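Local coordinates for fructooligosaccharide ABC transporter substrate-binding protein FusA (Streptococcus pneumoniae, PDB 5G5Y), which captures short- and long-chain fructooligosaccharides, preferring tetrasaccharides and larger, as the solute-binding subunit of the FusABC-MsmK importer, at residues K6-S11 / S43-K48; K22-R27 / P332-Q337; A139-D144 / E165-G170; E152-T157 / I161-A166; V425-E430 / L479-K484. All coordinates share one frame; numbering follows the deposited sequence.

Contact 1: residues K6-S11 / S43-K48; sequences KFMTAS and SDFAEK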
# COMPACT_ATOMS: atom_id res chain seq x y z
N LYS A 6 -26.88 -13.94 -8.55
CA LYS A 6 -26.30 -13.10 -9.62
C LYS A 6 -25.34 -12.09 -9.00
O LYS A 6 -25.77 -11.25 -8.22
CB LYS A 6 -27.36 -12.30 -10.37
CG LYS A 6 -28.28 -13.15 -11.22
CD LYS A 6 -29.39 -12.32 -11.87
CE LYS A 6 -28.90 -11.20 -12.80
NZ LYS A 6 -28.02 -11.64 -13.92
N PHE A 7 -24.07 -12.17 -9.38
CA PHE A 7 -23.03 -11.28 -8.87
C PHE A 7 -22.44 -10.49 -10.03
O PHE A 7 -22.04 -11.08 -11.03
CB PHE A 7 -21.87 -12.06 -8.23
CG PHE A 7 -22.18 -12.74 -6.92
CD1 PHE A 7 -23.32 -12.46 -6.18
CD2 PHE A 7 -21.24 -13.60 -6.35
CE1 PHE A 7 -23.56 -13.08 -4.96
CE2 PHE A 7 -21.48 -14.23 -5.15
CZ PHE A 7 -22.65 -13.95 -4.44
N MET A 8 -22.30 -9.17 -9.84
CA MET A 8 -21.43 -8.36 -10.71
C MET A 8 -20.01 -8.51 -10.18
O MET A 8 -19.81 -8.60 -8.95
CB MET A 8 -21.84 -6.90 -10.67
CG MET A 8 -21.07 -5.98 -11.62
SD MET A 8 -21.26 -4.25 -11.18
CE MET A 8 -23.01 -4.02 -11.16
N THR A 9 -19.03 -8.58 -11.07
CA THR A 9 -17.64 -8.68 -10.66
C THR A 9 -16.70 -7.91 -11.58
O THR A 9 -17.09 -7.51 -12.67
CB THR A 9 -17.21 -10.16 -10.51
OG1 THR A 9 -15.95 -10.25 -9.84
CG2 THR A 9 -17.13 -10.89 -11.85
N ALA A 10 -15.49 -7.74 -11.10
CA ALA A 10 -14.40 -7.15 -11.83
C ALA A 10 -13.29 -8.20 -11.94
O ALA A 10 -12.92 -8.89 -10.97
CB ALA A 10 -13.88 -5.92 -11.08
N SER A 11 -12.73 -8.34 -13.12
CA SER A 11 -11.60 -9.25 -13.32
C SER A 11 -10.66 -8.72 -14.37
O SER A 11 -10.99 -7.82 -15.13
CB SER A 11 -12.08 -10.66 -13.70
OG SER A 11 -12.73 -10.67 -14.97
N SER A 43 -13.05 -4.22 -17.98
CA SER A 43 -12.45 -2.91 -18.21
C SER A 43 -13.52 -1.91 -17.83
O SER A 43 -14.71 -2.23 -17.90
CB SER A 43 -12.04 -2.75 -19.69
OG SER A 43 -13.20 -2.58 -20.51
N ASP A 44 -13.11 -0.73 -17.40
CA ASP A 44 -14.03 0.34 -17.00
C ASP A 44 -15.04 -0.16 -15.99
O ASP A 44 -16.21 0.20 -16.04
CB ASP A 44 -14.76 0.91 -18.25
CG ASP A 44 -14.69 2.43 -18.36
OD1 ASP A 44 -13.90 3.10 -17.64
OD2 ASP A 44 -15.45 2.99 -19.20
N PHE A 45 -14.62 -0.99 -15.04
CA PHE A 45 -15.57 -1.58 -14.08
C PHE A 45 -16.43 -0.52 -13.38
O PHE A 45 -17.66 -0.63 -13.29
CB PHE A 45 -14.83 -2.43 -13.04
CG PHE A 45 -15.72 -2.90 -11.95
CD1 PHE A 45 -16.48 -4.04 -12.12
CD2 PHE A 45 -15.81 -2.19 -10.76
CE1 PHE A 45 -17.33 -4.46 -11.13
CE2 PHE A 45 -16.64 -2.63 -9.73
CZ PHE A 45 -17.42 -3.75 -9.94
N ALA A 46 -15.78 0.52 -12.87
CA ALA A 46 -16.48 1.53 -12.05
C ALA A 46 -17.59 2.22 -12.83
O ALA A 46 -18.69 2.40 -12.32
CB ALA A 46 -15.49 2.56 -11.50
N GLU A 47 -17.31 2.59 -14.08
CA GLU A 47 -18.34 3.20 -14.92
C GLU A 47 -19.51 2.25 -15.24
O GLU A 47 -20.67 2.64 -15.16
CB GLU A 47 -17.80 3.79 -16.23
CG GLU A 47 -18.82 4.72 -16.89
CD GLU A 47 -19.51 5.65 -15.87
OE1 GLU A 47 -18.76 6.43 -15.23
OE2 GLU A 47 -20.76 5.55 -15.64
N LYS A 48 -19.17 1.01 -15.59
CA LYS A 48 -20.18 0.02 -15.93
C LYS A 48 -21.05 -0.31 -14.71
O LYS A 48 -22.27 -0.37 -14.82
CB LYS A 48 -19.52 -1.20 -16.55
CG LYS A 48 -18.94 -0.89 -17.94
CD LYS A 48 -18.13 -2.04 -18.50
CE LYS A 48 -17.61 -1.75 -19.91
NZ LYS A 48 -16.60 -2.79 -20.27

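Contact 2: residues K22-R27 / P332-Q337; sequences KLILQR and PLQSVQ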
# COMPACT_ATOMS: atom_id res chain seq x y z
N LYS A 22 -12.83 -20.39 -14.32
CA LYS A 22 -11.73 -20.47 -13.35
C LYS A 22 -11.87 -21.70 -12.45
O LYS A 22 -12.95 -21.99 -11.96
CB LYS A 22 -11.70 -19.23 -12.46
CG LYS A 22 -11.31 -17.99 -13.20
CD LYS A 22 -11.10 -16.78 -12.28
CE LYS A 22 -10.62 -15.60 -13.08
NZ LYS A 22 -10.53 -14.30 -12.34
N LEU A 23 -10.76 -22.42 -12.27
CA LEU A 23 -10.71 -23.61 -11.43
C LEU A 23 -11.18 -23.36 -9.98
O LEU A 23 -11.93 -24.17 -9.37
CB LEU A 23 -9.32 -24.25 -11.51
CG LEU A 23 -9.10 -25.56 -10.80
CD1 LEU A 23 -10.16 -26.63 -11.13
CD2 LEU A 23 -7.71 -26.09 -11.13
N ILE A 24 -10.78 -22.22 -9.41
CA ILE A 24 -11.25 -21.86 -8.06
C ILE A 24 -12.78 -21.84 -8.00
O ILE A 24 -13.39 -22.36 -7.05
CB ILE A 24 -10.64 -20.51 -7.58
CG1 ILE A 24 -9.16 -20.68 -7.19
CG2 ILE A 24 -11.38 -19.97 -6.39
CD1 ILE A 24 -8.42 -19.36 -6.96
N LEU A 25 -13.44 -21.23 -8.97
CA LEU A 25 -14.88 -21.10 -8.86
C LEU A 25 -15.64 -22.41 -9.19
O LEU A 25 -16.74 -22.63 -8.72
CB LEU A 25 -15.36 -19.95 -9.71
CG LEU A 25 -14.80 -18.63 -9.16
CD1 LEU A 25 -15.06 -17.53 -10.16
CD2 LEU A 25 -15.42 -18.29 -7.81
N GLN A 26 -15.02 -23.25 -10.01
CA GLN A 26 -15.52 -24.62 -10.30
C GLN A 26 -15.54 -25.49 -9.06
O GLN A 26 -16.56 -26.09 -8.73
CB GLN A 26 -14.64 -25.28 -11.37
CG GLN A 26 -14.94 -24.69 -12.73
CD GLN A 26 -13.90 -25.00 -13.78
OE1 GLN A 26 -12.98 -25.79 -13.57
NE2 GLN A 26 -14.03 -24.36 -14.92
N ARG A 27 -14.42 -25.47 -8.32
CA ARG A 27 -14.35 -26.16 -7.04
C ARG A 27 -15.29 -25.56 -6.01
O ARG A 27 -15.94 -26.30 -5.27
CB ARG A 27 -12.92 -26.15 -6.48
CG ARG A 27 -11.93 -26.92 -7.32
CD ARG A 27 -10.67 -27.20 -6.53
NE ARG A 27 -9.63 -27.85 -7.32
CZ ARG A 27 -8.44 -27.35 -7.61
NH1 ARG A 27 -8.06 -26.12 -7.22
NH2 ARG A 27 -7.59 -28.10 -8.32
N PRO A 332 -9.47 -19.80 5.65
CA PRO A 332 -8.05 -19.46 5.36
C PRO A 332 -7.50 -19.98 4.01
O PRO A 332 -6.92 -19.21 3.23
CB PRO A 332 -7.30 -20.08 6.52
CG PRO A 332 -8.29 -20.00 7.64
CD PRO A 332 -9.62 -20.30 7.03
N LEU A 333 -7.69 -21.28 3.72
CA LEU A 333 -7.19 -21.83 2.42
C LEU A 333 -7.88 -21.19 1.21
O LEU A 333 -7.28 -21.03 0.14
CB LEU A 333 -7.35 -23.35 2.36
CG LEU A 333 -6.18 -24.18 2.91
CD1 LEU A 333 -6.64 -25.64 2.98
CD2 LEU A 333 -4.91 -24.09 2.08
N GLN A 334 -9.14 -20.82 1.39
CA GLN A 334 -9.88 -20.21 0.33
C GLN A 334 -9.40 -18.76 0.14
O GLN A 334 -9.24 -18.34 -0.99
CB GLN A 334 -11.38 -20.22 0.63
CG GLN A 334 -12.22 -19.90 -0.61
CD GLN A 334 -12.19 -21.03 -1.63
OE1 GLN A 334 -12.51 -22.16 -1.32
NE2 GLN A 334 -11.76 -20.73 -2.84
N SER A 335 -9.26 -18.00 1.24
CA SER A 335 -8.72 -16.64 1.14
C SER A 335 -7.38 -16.59 0.41
O SER A 335 -7.15 -15.72 -0.43
CB SER A 335 -8.62 -16.00 2.51
OG SER A 335 -9.88 -15.69 3.03
N VAL A 336 -6.48 -17.52 0.73
CA VAL A 336 -5.17 -17.50 0.15
C VAL A 336 -5.29 -17.71 -1.37
O VAL A 336 -4.74 -16.94 -2.14
CB VAL A 336 -4.24 -18.54 0.81
CG1 VAL A 336 -2.97 -18.76 0.01
CG2 VAL A 336 -3.94 -18.15 2.26
N GLN A 337 -6.04 -18.72 -1.79
CA GLN A 337 -6.19 -18.99 -3.24
C GLN A 337 -6.92 -17.87 -3.95
O GLN A 337 -6.48 -17.42 -5.04
CB GLN A 337 -6.95 -20.30 -3.45
CG GLN A 337 -6.21 -21.52 -2.98
CD GLN A 337 -7.08 -22.74 -3.09
OE1 GLN A 337 -7.25 -23.26 -4.17
NE2 GLN A 337 -7.65 -23.19 -1.96
O HOH W 1 -11.94 -23.08 -4.76
O HOH W 2 -9.66 -24.47 -5.13

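Contact 3: residues A139-D144 / E165-G170; sequences AWINKD and EAFKNG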
# COMPACT_ATOMS: atom_id res chain seq x y z
N ALA A 139 15.63 3.40 0.29
CA ALA A 139 16.84 3.96 -0.36
C ALA A 139 17.81 2.81 -0.64
O ALA A 139 17.98 1.92 0.22
CB ALA A 139 17.48 5.01 0.52
N TRP A 140 18.39 2.83 -1.83
CA TRP A 140 19.30 1.81 -2.30
C TRP A 140 20.58 2.48 -2.75
O TRP A 140 20.55 3.61 -3.28
CB TRP A 140 18.67 1.10 -3.49
CG TRP A 140 17.31 0.55 -3.21
CD1 TRP A 140 16.13 1.18 -3.39
CD2 TRP A 140 17.01 -0.75 -2.71
NE1 TRP A 140 15.11 0.37 -3.01
CE2 TRP A 140 15.61 -0.83 -2.60
CE3 TRP A 140 17.78 -1.85 -2.33
CZ2 TRP A 140 14.95 -1.97 -2.13
CZ3 TRP A 140 17.11 -3.01 -1.86
CH2 TRP A 140 15.73 -3.04 -1.77
N ILE A 141 21.71 1.81 -2.53
CA ILE A 141 23.01 2.40 -2.85
C ILE A 141 23.86 1.42 -3.70
O ILE A 141 23.76 0.21 -3.51
CB ILE A 141 23.75 2.83 -1.57
CG1 ILE A 141 25.05 3.60 -1.88
CG2 ILE A 141 24.00 1.66 -0.64
CD1 ILE A 141 25.62 4.30 -0.68
N ASN A 142 24.68 1.99 -4.58
CA ASN A 142 25.61 1.22 -5.41
C ASN A 142 26.86 0.74 -4.66
O ASN A 142 27.83 1.48 -4.44
CB ASN A 142 25.97 1.99 -6.70
CG ASN A 142 26.59 1.06 -7.75
OD1 ASN A 142 27.38 0.22 -7.39
ND2 ASN A 142 26.20 1.19 -9.00
N LYS A 143 26.79 -0.51 -4.20
CA LYS A 143 27.90 -1.15 -3.50
C LYS A 143 29.14 -1.44 -4.37
O LYS A 143 30.22 -1.48 -3.82
CB LYS A 143 27.45 -2.48 -2.85
CG LYS A 143 26.68 -2.33 -1.54
CD LYS A 143 26.76 -3.58 -0.65
CE LYS A 143 26.72 -4.91 -1.42
NZ LYS A 143 26.36 -6.09 -0.58
N ASP A 144 28.97 -1.66 -5.67
CA ASP A 144 30.09 -1.74 -6.62
C ASP A 144 30.92 -0.45 -6.55
O ASP A 144 32.14 -0.51 -6.38
CB ASP A 144 29.62 -1.90 -8.07
CG ASP A 144 29.05 -3.27 -8.39
OD1 ASP A 144 29.17 -4.21 -7.58
OD2 ASP A 144 28.49 -3.39 -9.50
N GLU A 165 29.69 12.86 -3.24
CA GLU A 165 30.73 13.68 -3.92
C GLU A 165 31.80 12.80 -4.57
O GLU A 165 32.22 13.09 -5.70
CB GLU A 165 31.36 14.63 -2.94
CG GLU A 165 30.37 15.72 -2.59
CD GLU A 165 30.92 16.75 -1.65
OE1 GLU A 165 31.49 16.37 -0.61
OE2 GLU A 165 30.73 17.94 -1.94
N ALA A 166 32.18 11.73 -3.89
CA ALA A 166 33.10 10.71 -4.46
C ALA A 166 32.48 10.00 -5.66
O ALA A 166 33.15 9.79 -6.69
CB ALA A 166 33.53 9.73 -3.39
N PHE A 167 31.19 9.65 -5.58
CA PHE A 167 30.47 9.14 -6.75
C PHE A 167 30.44 10.17 -7.89
O PHE A 167 30.54 9.80 -9.06
CB PHE A 167 28.99 8.81 -6.44
CG PHE A 167 28.78 7.63 -5.52
CD1 PHE A 167 29.80 6.72 -5.18
CD2 PHE A 167 27.50 7.38 -5.05
CE1 PHE A 167 29.54 5.64 -4.35
CE2 PHE A 167 27.23 6.30 -4.23
CZ PHE A 167 28.24 5.42 -3.89
N LYS A 168 30.24 11.44 -7.56
CA LYS A 168 30.17 12.48 -8.60
C LYS A 168 31.50 12.62 -9.35
O LYS A 168 31.50 12.66 -10.56
CB LYS A 168 29.76 13.83 -7.99
CG LYS A 168 29.37 14.92 -8.99
CD LYS A 168 29.32 16.27 -8.29
CE LYS A 168 29.49 17.44 -9.23
NZ LYS A 168 28.32 17.53 -10.14
N ASN A 169 32.59 12.71 -8.59
CA ASN A 169 33.90 13.12 -9.12
C ASN A 169 34.88 11.97 -9.33
O ASN A 169 35.91 12.16 -9.94
CB ASN A 169 34.57 14.08 -8.13
CG ASN A 169 33.71 15.30 -7.83
OD1 ASN A 169 33.06 15.84 -8.70
ND2 ASN A 169 33.71 15.73 -6.56
N GLY A 170 34.59 10.80 -8.75
CA GLY A 170 35.57 9.70 -8.70
C GLY A 170 35.50 8.70 -9.83
O GLY A 170 36.27 7.75 -9.84

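Contact 4: residues E152-T157 / I161-A166; sequences EMPKTT and IKVLEA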
# COMPACT_ATOMS: atom_id res chain seq x y z
N GLU A 152 33.59 3.29 2.92
CA GLU A 152 32.72 2.59 3.86
C GLU A 152 31.27 2.99 3.56
O GLU A 152 31.01 4.10 3.10
CB GLU A 152 33.03 3.00 5.30
CG GLU A 152 34.50 2.95 5.73
CD GLU A 152 35.14 1.58 5.53
OE1 GLU A 152 34.47 0.56 5.84
OE2 GLU A 152 36.30 1.53 5.07
N MET A 153 30.32 2.11 3.86
CA MET A 153 28.90 2.48 3.81
C MET A 153 28.66 3.69 4.75
O MET A 153 29.09 3.66 5.90
CB MET A 153 28.03 1.28 4.27
CG MET A 153 26.54 1.56 4.24
SD MET A 153 25.99 1.62 2.54
CE MET A 153 25.87 -0.14 2.15
N PRO A 154 27.99 4.75 4.27
CA PRO A 154 27.75 5.89 5.17
C PRO A 154 26.92 5.53 6.38
O PRO A 154 26.02 4.71 6.27
CB PRO A 154 26.97 6.88 4.32
CG PRO A 154 26.76 6.26 3.01
CD PRO A 154 27.51 4.99 2.90
N LYS A 155 27.26 6.14 7.51
CA LYS A 155 26.53 5.98 8.74
C LYS A 155 25.70 7.22 9.12
O LYS A 155 24.81 7.11 9.93
CB LYS A 155 27.51 5.71 9.89
CG LYS A 155 28.31 4.42 9.79
CD LYS A 155 29.10 4.22 11.08
CE LYS A 155 30.17 3.16 10.94
NZ LYS A 155 31.45 3.75 10.46
N THR A 156 26.08 8.39 8.61
CA THR A 156 25.47 9.66 8.93
C THR A 156 25.09 10.39 7.65
O THR A 156 25.61 10.08 6.56
CB THR A 156 26.43 10.58 9.72
OG1 THR A 156 27.45 11.11 8.84
CG2 THR A 156 27.08 9.83 10.90
N THR A 157 24.23 11.38 7.78
CA THR A 157 23.88 12.22 6.64
C THR A 157 25.11 12.97 6.08
O THR A 157 25.21 13.14 4.86
CB THR A 157 22.74 13.20 6.98
OG1 THR A 157 23.04 13.96 8.16
CG2 THR A 157 21.46 12.37 7.22
N ILE A 161 26.82 12.76 2.19
CA ILE A 161 27.27 13.84 1.31
C ILE A 161 28.68 13.50 0.73
O ILE A 161 28.87 13.60 -0.48
CB ILE A 161 27.28 15.19 2.02
CG1 ILE A 161 25.85 15.65 2.33
CG2 ILE A 161 27.96 16.24 1.14
CD1 ILE A 161 25.78 16.83 3.28
N LYS A 162 29.61 13.05 1.58
CA LYS A 162 31.00 12.72 1.18
C LYS A 162 31.03 11.57 0.17
O LYS A 162 31.69 11.65 -0.85
CB LYS A 162 31.89 12.37 2.39
CG LYS A 162 32.08 13.49 3.41
CD LYS A 162 33.05 13.10 4.53
CE LYS A 162 32.91 13.98 5.79
NZ LYS A 162 31.89 13.46 6.76
N VAL A 163 30.24 10.53 0.41
CA VAL A 163 30.09 9.46 -0.56
C VAL A 163 29.51 9.89 -1.90
O VAL A 163 29.97 9.45 -2.97
CB VAL A 163 29.25 8.30 0.06
CG1 VAL A 163 28.69 7.36 -0.98
CG2 VAL A 163 30.10 7.56 1.05
N LEU A 164 28.47 10.72 -1.87
CA LEU A 164 27.90 11.19 -3.12
C LEU A 164 28.90 12.05 -3.93
O LEU A 164 28.92 12.00 -5.16
CB LEU A 164 26.60 11.98 -2.87
CG LEU A 164 25.47 11.17 -2.20
CD1 LEU A 164 24.33 12.09 -1.83
CD2 LEU A 164 24.96 10.04 -3.07
N GLU A 165 29.69 12.86 -3.24
CA GLU A 165 30.73 13.68 -3.92
C GLU A 165 31.80 12.80 -4.57
O GLU A 165 32.22 13.09 -5.70
CB GLU A 165 31.36 14.63 -2.94
CG GLU A 165 30.37 15.72 -2.59
CD GLU A 165 30.92 16.75 -1.65
OE1 GLU A 165 31.49 16.37 -0.61
OE2 GLU A 165 30.73 17.94 -1.94
N ALA A 166 32.18 11.73 -3.89
CA ALA A 166 33.10 10.71 -4.46
C ALA A 166 32.48 10.00 -5.66
O ALA A 166 33.15 9.79 -6.69
CB ALA A 166 33.53 9.73 -3.39

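Contact 5: residues V425-E430 / L479-K484; sequences VFMTQE and LAIKQK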
# COMPACT_ATOMS: atom_id res chain seq x y z
N VAL A 425 -9.54 4.74 9.19
CA VAL A 425 -10.88 4.89 9.76
C VAL A 425 -11.89 5.21 8.66
O VAL A 425 -11.52 5.78 7.67
CB VAL A 425 -10.94 5.98 10.85
CG1 VAL A 425 -10.26 5.47 12.10
CG2 VAL A 425 -10.31 7.29 10.36
N PHE A 426 -13.14 4.85 8.89
CA PHE A 426 -14.28 5.18 8.06
C PHE A 426 -14.96 6.47 8.59
O PHE A 426 -15.58 6.46 9.62
CB PHE A 426 -15.28 4.00 8.15
CG PHE A 426 -16.28 3.93 7.04
CD1 PHE A 426 -16.54 4.98 6.19
CD2 PHE A 426 -17.02 2.74 6.88
CE1 PHE A 426 -17.47 4.85 5.16
CE2 PHE A 426 -17.95 2.62 5.87
CZ PHE A 426 -18.18 3.65 5.01
N MET A 427 -14.86 7.56 7.85
CA MET A 427 -15.34 8.86 8.30
C MET A 427 -16.77 9.13 7.79
O MET A 427 -17.24 8.52 6.84
CB MET A 427 -14.40 9.98 7.81
CG MET A 427 -13.00 9.94 8.41
SD MET A 427 -12.05 11.41 7.97
CE MET A 427 -10.48 11.13 8.78
N THR A 428 -17.43 10.09 8.42
CA THR A 428 -18.71 10.55 7.89
C THR A 428 -18.55 11.19 6.54
O THR A 428 -17.45 11.65 6.14
CB THR A 428 -19.39 11.57 8.81
OG1 THR A 428 -18.55 12.73 8.94
CG2 THR A 428 -19.69 10.96 10.14
N GLN A 429 -19.68 11.30 5.83
CA GLN A 429 -19.67 11.95 4.50
C GLN A 429 -19.16 13.39 4.60
O GLN A 429 -18.32 13.80 3.82
CB GLN A 429 -21.08 11.88 3.85
CG GLN A 429 -21.09 12.07 2.33
CD GLN A 429 -22.07 11.12 1.59
OE1 GLN A 429 -23.16 10.80 2.09
NE2 GLN A 429 -21.66 10.64 0.42
N GLU A 430 -19.64 14.13 5.60
CA GLU A 430 -19.24 15.51 5.82
C GLU A 430 -17.73 15.66 6.04
O GLU A 430 -17.09 16.55 5.50
CB GLU A 430 -19.98 16.07 7.03
CG GLU A 430 -19.76 17.55 7.26
CD GLU A 430 -20.25 18.02 8.63
OE1 GLU A 430 -20.57 17.17 9.51
OE2 GLU A 430 -20.29 19.25 8.83
N LEU A 479 -6.29 18.61 11.08
CA LEU A 479 -5.73 17.91 12.24
C LEU A 479 -6.73 17.59 13.31
O LEU A 479 -6.67 16.50 13.89
CB LEU A 479 -4.55 18.65 12.85
CG LEU A 479 -3.28 18.57 12.00
CD1 LEU A 479 -2.25 19.55 12.54
CD2 LEU A 479 -2.73 17.14 12.03
N ALA A 480 -7.67 18.51 13.56
CA ALA A 480 -8.71 18.25 14.54
C ALA A 480 -9.58 17.09 14.08
O ALA A 480 -9.97 16.27 14.89
CB ALA A 480 -9.56 19.49 14.84
N ILE A 481 -9.92 17.05 12.80
CA ILE A 481 -10.69 15.93 12.26
C ILE A 481 -9.93 14.59 12.42
O ILE A 481 -10.49 13.60 12.90
CB ILE A 481 -11.11 16.14 10.81
CG1 ILE A 481 -12.14 17.28 10.73
CG2 ILE A 481 -11.66 14.83 10.24
CD1 ILE A 481 -12.23 17.91 9.37
N LYS A 482 -8.66 14.60 12.03
CA LYS A 482 -7.84 13.40 12.11
C LYS A 482 -7.71 12.92 13.56
O LYS A 482 -7.81 11.71 13.86
CB LYS A 482 -6.48 13.63 11.46
CG LYS A 482 -6.51 13.81 9.93
CD LYS A 482 -6.67 12.49 9.20
CE LYS A 482 -6.77 12.66 7.68
NZ LYS A 482 -6.77 11.33 7.01
N GLN A 483 -7.51 13.87 14.47
CA GLN A 483 -7.39 13.54 15.89
C GLN A 483 -8.70 12.99 16.42
O GLN A 483 -8.69 12.08 17.22
CB GLN A 483 -6.96 14.77 16.72
CG GLN A 483 -6.60 14.48 18.14
CD GLN A 483 -5.32 13.69 18.26
OE1 GLN A 483 -4.27 14.16 17.85
NE2 GLN A 483 -5.38 12.51 18.88
N LYS A 484 -9.83 13.57 16.00
CA LYS A 484 -11.11 13.07 16.43
C LYS A 484 -11.30 11.58 16.09
O LYS A 484 -11.68 10.77 16.93
CB LYS A 484 -12.24 13.93 15.82
CG LYS A 484 -13.67 13.50 16.16
CD LYS A 484 -14.68 14.42 15.48
CE LYS A 484 -14.83 14.10 14.00
NZ LYS A 484 -15.93 14.87 13.34

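Contact 1: residues K6-S11 / S43-K48
Within segment 43-48, Lys48 NZ donates to Ser43 O at 3.1 Å, from above the carbonyl plane, and so braces the start of the helix whose opening residue, Phe45, rests on Met8, Thr9 and Ala10 of the strand. Phe45 has CG anti to its backbone N (chi1 173°), which swings the ring off the helix end toward strand 6-10. The methyl CB of Ala10 sits over one face, nearer the rim than the middle, 3.4 Å from Phe45 CD1; it is a CH-pi contact, and a small residue suits such a close approach. At the ring's edge, near its plane, Thr9 O comes within 3.4 Å of Phe45 CE1, where the weakly positive aromatic hydrogens would meet a carbonyl favourably. Met8 adds a Met-aromatic contact: its SD lies 4.8 Å from the centroid of the Phe45 ring, at an oblique angle to it. The side chain of Thr9 leaves the strand away from the helix, and its OG1 is hydrogen-bonded to His63 ND1. No hydrogen bond joins these two segments. The attraction between them is probably dispersion, with a contribution from the ring's uneven charge: the methyl takes a face, the carbonyl the edge, and the sulfur comes obliquely at the same CE1 corner.

Contact 2: residues K22-R27 / P332-Q337
Helices 23-27 and 332-337 run nearly antiparallel, at 153°, with axes 11.7 Å apart at their closest and Ile24 nearest to Gln337. At that spacing Ile24 is the residue that bridges directly: its CD1 reaches Gln337 CB at 3.9 Å and also presses on the backbone carbonyl of Gln337, while its other branch, CG2, lies 3.7 Å from Gln334 NE2. The polar links across the gap go through water. One water donates to Ile24 O (2.8 Å) and accepts from Gln334 NE2, whose chain bends at chi2 (70°) to reach it; Asn338 takes a further bond from that amide. A second water donates to Gln337 OE1 (2.9 Å) and accepts from Arg27 NH1 in the guanidinium plane, one face of which is covered by Leu23. The amide of Gln337 is fixed at both ends, NE2 to Leu333 O at 3.0 Å and OE1 to Thr342 as well. Arg27 makes a cation-pi contact with Tyr343, whose backbone O also accepts from Arg27 NH2. Long amides suit a gap too wide for direct bonds. This is a water-bridged antiparallel helix pair, with the side chain of Ile24 about 6 Å from that of the substrate-binding Glu379.

Contact 3: residues A139-D144 / E165-G170
Helix 165-169 reaches strand 139-142 through one side chain, Phe167, which meets Ile141 and Asn142; Glu165 and Ala166, just before it, lean instead on Lys240 and Leu151. Phe167 points its side chain at the strand. With CG beside the backbone N (chi1 -68°), the ring extends across the gap and its far end does the touching. Ile141 CG1 lies at the edge, near the ring plane, 4.2 Å from Phe167 CZ, and the two side chains cross at about a right angle. The backbone also contributes: Asn142 O stands 4.0 Å from Phe167 CZ, approaching obliquely. A long, flat side chain suits this place because the nearest CA atoms, of Asn142 and Phe167, are 9.4 Å apart. Lys168 NZ is hydrogen-bonded to Gly241 O. Asn169 N returns to Glu165 O at 2.9 Å, and Gly170 N to Ala166 O at 2.7 Å, just before the calcium-binding loop that starts at Asp171. Phe167 itself lies about 5 Å, side chain to side chain, from the calcium ligand Glu180. Trp145 of helix 143-148 meets the Phe167 ring edge-to-face, and its backbone N is capped by Asn142 OD1. The ring thus touches both helix 143-148, at Trp145, and strand 138-142, at Ile141, and that strand in turn pairs with strands 264-269 and 282-284.

Contact 4: residues E152-T157 / I161-A166
This is a local contact in which the loop ahead of helix 157-169 folds back along the helix it leads into, setting Pro154 against Val163 and joining Thr157 to Ile161 by a bond of the first turn. Ile161 N donates to Thr157 O at 3.1 Å, fairly straight at 156°, with the donor N tilted 25° from the carbonyl plane. The side chain of Ile161 follows: CG1 is beside its own backbone N (chi1 -69°) and so comes within 3.6 Å of Thr157 O, placing hydrocarbon beside the acceptor. Two residues on, Val163 turns its CG2 branch to the loop. There the methyl lies 4.1 Å from Pro154 CG and equally near Pro154 CD, set against the CG-CD bond of the ring with the two side chains at about a right angle, and Glu152 O is also 4.1 Å from Val163 CG2. A rigid proline and a branched valine suit a surface that is apolar and fixed in shape. Just before the helix, Thr156 is the N-cap, its OG1 taking the N-H of Asp159, while Asp159 OD2 accepts from Lys155 N; Asp159 thus ties the turn through both its backbone N and its carboxylate. Farther out, Ile161 and Thr157 pack on Phe233 of helix 225-239, Val163 on Leu146 of helix 143-148, and Pro154 on Ile141 of strand 138-142.

Contact 5: residues V425-E430 / L479-K484
Met427 packs the loop that leads into helix 429-455 onto helix 475-492, in the helical C-terminal part of the chain. Its SD lies 4.1 Å from Ile481 CG2, and its terminal CE touches both that methyl and the stem of Lys482, 4.1 Å from Lys482 CD. The chain is fully extended beyond CG (chi3 180°), so the sulfur and methyl reach across to the helix, crossing both partners at about a right angle. An unbranched, flexible thioether suits this reach; its methyl lies along the lysine from CD as far as NZ, a wall that is mostly but not wholly apolar. Beyond this shell, Leu432 and Ile435 of helix 429-455 and Tyr485 of helix 475-492 also pack on Met427. Thr428, next in sequence, fixes the turn: as N-cap its OG1 accepts from Asp431 N, while its own N donates to Tyr485 OH. Outermost, Lys484 NZ forms a salt bridge with Asp431 OD2.

In the fold
Contacts 3 and 4 are buried, lie with centres 8 Å apart, and both use helix 157-169; Ile141 joins them, packing on Phe167 in one and on Met153 and Pro154 of the other's loop. Contacts 1 and 2, partly buried, lie far from them, about 48 Å and 47 Å from contact 3 between centres. Contact 1 lies on strand 3-10 and helix 45-55, contact 2 on helix 23-32, next after that strand, and helix 332-340; they touch where Ser11 meets Lys22. Contact 5, buried, belongs to the C-terminal helices. The chemistry follows place: aromatic packing in 1 and 3, thioether and aliphatic in 5, water-mediated polar bridges in 2, and a backbone bond with proline-valine packing in 4.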